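Local coordinates for putative uncharacterized protein smu.1604c (Streptococcus mutans, PDB 3L9F) that probably acts as a PadR-family transcription regulator, pairing an N-terminal DNA-binding domain with a long-helix C-terminal domain, at residues Q62-Y67 and I160-E165. Residues are numbered along the deposited sequence; the frame is centred on the assembly and turned at random.
Sequences QLSYFY and IKRLSE
S64 and Y65 meet R162 and L163 where the loop of 62-67, turned back on itself by F66 N and Y67 N both donating to L63 O (3.1 and 3.0 Å), faces one side of helical 160-165. The polar link is a single hydrogen bond from R162 NH1 to S64 OG, 2.8 Å long and moderately bent at 150°; the hydroxyl lies only 15° out of the guanidinium plane, so it is met edge-on. R162 leaves its helix with CG anti to the backbone N (chi1 -173°), then bends at chi2 and chi3, which carries the guanidinium to the serine. Its NE also forms a salt bridge with E158 OE2, one turn earlier, and NH1 a weak bond to N61 O, which would limit its rotation. Beside this, L163 lays CD1 over one face of the Y65 ring, 3.7 Å from the centroid, a CH-pi contact, while L163 CD2 rests 3.9 Å from Y65 CB. F66 brings its ring edge to the opposite face, CD2 lying 3.6 Å above the Y65 plane toward the rim. The Y65 hydroxyl hydrogen-bonds with T183 OG1 of helix 178-202. The contact thus joins the PadR-like region, at the loop between helix 52-62 and strand 67-68, to helix 142-172 of the C-terminal region, a predicted coiled coil; F135 of the second subunit packs on L63 and Y65, and Y67 pairs in an antiparallel ladder with a strand of that subunit.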
# COMPACT_ATOMS: atom_id res chain seq x y z
N GLN A 62 -1.73 -9.69 12.71
CA GLN A 62 -3.05 -9.22 13.08
C GLN A 62 -3.45 -7.97 12.30
O GLN A 62 -4.57 -7.89 11.79
CB GLN A 62 -3.13 -8.94 14.58
CG GLN A 62 -2.95 -10.19 15.44
CD GLN A 62 -3.37 -9.94 16.88
OE1 GLN A 62 -3.34 -8.80 17.35
NE2 GLN A 62 -3.79 -11.00 17.57
N LEU A 63 -2.54 -7.02 12.20
CA LEU A 63 -2.87 -5.71 11.65
C LEU A 63 -2.45 -5.56 10.19
O LEU A 63 -2.61 -4.50 9.59
CB LEU A 63 -2.25 -4.61 12.51
CG LEU A 63 -2.54 -4.69 14.02
CD1 LEU A 63 -2.13 -3.39 14.72
CD2 LEU A 63 -4.01 -5.00 14.29
N SER A 64 -1.91 -6.62 9.61
CA SER A 64 -1.41 -6.52 8.25
C SER A 64 -2.48 -6.21 7.18
O SER A 64 -2.14 -5.88 6.04
CB SER A 64 -0.64 -7.78 7.87
OG SER A 64 -1.50 -8.90 7.84
N TYR A 65 -3.76 -6.34 7.52
CA TYR A 65 -4.80 -6.03 6.52
C TYR A 65 -4.96 -4.53 6.32
O TYR A 65 -5.60 -4.10 5.36
CB TYR A 65 -6.15 -6.69 6.85
CG TYR A 65 -6.84 -6.16 8.08
CD1 TYR A 65 -6.43 -6.56 9.35
CD2 TYR A 65 -7.91 -5.26 7.98
CE1 TYR A 65 -7.06 -6.10 10.48
CE2 TYR A 65 -8.55 -4.79 9.12
CZ TYR A 65 -8.12 -5.21 10.37
OH TYR A 65 -8.72 -4.77 11.53
N PHE A 66 -4.38 -3.73 7.22
CA PHE A 66 -4.37 -2.28 7.00
C PHE A 66 -3.00 -1.65 7.16
O PHE A 66 -2.82 -0.46 6.91
CB PHE A 66 -5.42 -1.56 7.84
CG PHE A 66 -5.17 -1.57 9.32
CD1 PHE A 66 -4.40 -0.59 9.91
CD2 PHE A 66 -5.76 -2.54 10.13
CE1 PHE A 66 -4.18 -0.58 11.28
CE2 PHE A 66 -5.55 -2.53 11.52
CZ PHE A 66 -4.75 -1.56 12.09
N TYR A 67 -2.01 -2.44 7.54
CA TYR A 67 -0.66 -1.92 7.57
C TYR A 67 0.33 -3.01 7.23
O TYR A 67 0.58 -3.91 8.03
CB TYR A 67 -0.31 -1.29 8.92
CG TYR A 67 1.01 -0.55 8.89
CD1 TYR A 67 2.22 -1.25 8.85
CD2 TYR A 67 1.06 0.84 8.87
CE1 TYR A 67 3.43 -0.58 8.81
CE2 TYR A 67 2.26 1.52 8.83
CZ TYR A 67 3.44 0.80 8.80
OH TYR A 67 4.64 1.48 8.76
N ILE A 160 -7.09 -13.65 3.59
CA ILE A 160 -8.48 -13.85 3.99
C ILE A 160 -8.60 -14.81 5.17
O ILE A 160 -9.32 -14.55 6.15
CB ILE A 160 -9.31 -14.40 2.82
CG1 ILE A 160 -9.47 -13.32 1.73
CG2 ILE A 160 -10.66 -14.89 3.32
CD1 ILE A 160 -10.07 -13.81 0.42
N LYS A 161 -7.90 -15.93 5.07
CA LYS A 161 -7.87 -16.95 6.12
C LYS A 161 -7.40 -16.35 7.45
O LYS A 161 -8.04 -16.53 8.49
CB LYS A 161 -6.97 -18.11 5.71
CG LYS A 161 -6.78 -19.19 6.77
CD LYS A 161 -5.87 -20.31 6.27
CE LYS A 161 -5.71 -21.41 7.31
NZ LYS A 161 -4.99 -20.95 8.53
N ARG A 162 -6.29 -15.62 7.39
CA ARG A 162 -5.71 -15.00 8.57
C ARG A 162 -6.63 -13.93 9.18
O ARG A 162 -6.84 -13.89 10.40
CB ARG A 162 -4.34 -14.41 8.23
CG ARG A 162 -3.57 -13.88 9.42
CD ARG A 162 -2.08 -14.18 9.27
NE ARG A 162 -1.62 -13.87 7.92
CZ ARG A 162 -1.29 -12.66 7.50
NH1 ARG A 162 -1.36 -11.63 8.34
NH2 ARG A 162 -0.89 -12.47 6.25
N LEU A 163 -7.18 -13.07 8.33
CA LEU A 163 -8.06 -12.02 8.82
C LEU A 163 -9.35 -12.63 9.37
O LEU A 163 -9.85 -12.20 10.41
CB LEU A 163 -8.35 -11.01 7.72
CG LEU A 163 -9.30 -9.88 8.08
CD1 LEU A 163 -8.84 -9.16 9.35
CD2 LEU A 163 -9.38 -8.91 6.90
N SER A 164 -9.86 -13.64 8.68
CA SER A 164 -11.07 -14.33 9.15
C SER A 164 -10.86 -15.00 10.51
O SER A 164 -11.73 -14.94 11.39
CB SER A 164 -11.52 -15.37 8.12
OG SER A 164 -12.03 -14.72 6.97
N GLU A 165 -9.70 -15.62 10.69
CA GLU A 165 -9.37 -16.27 11.96
C GLU A 165 -9.22 -15.26 13.11
O GLU A 165 -9.66 -15.52 14.23
CB GLU A 165 -8.12 -17.15 11.81
CG GLU A 165 -8.34 -18.35 10.89
CD GLU A 165 -7.09 -19.23 10.72
OE1 GLU A 165 -6.00 -18.81 11.16
OE2 GLU A 165 -7.21 -20.33 10.14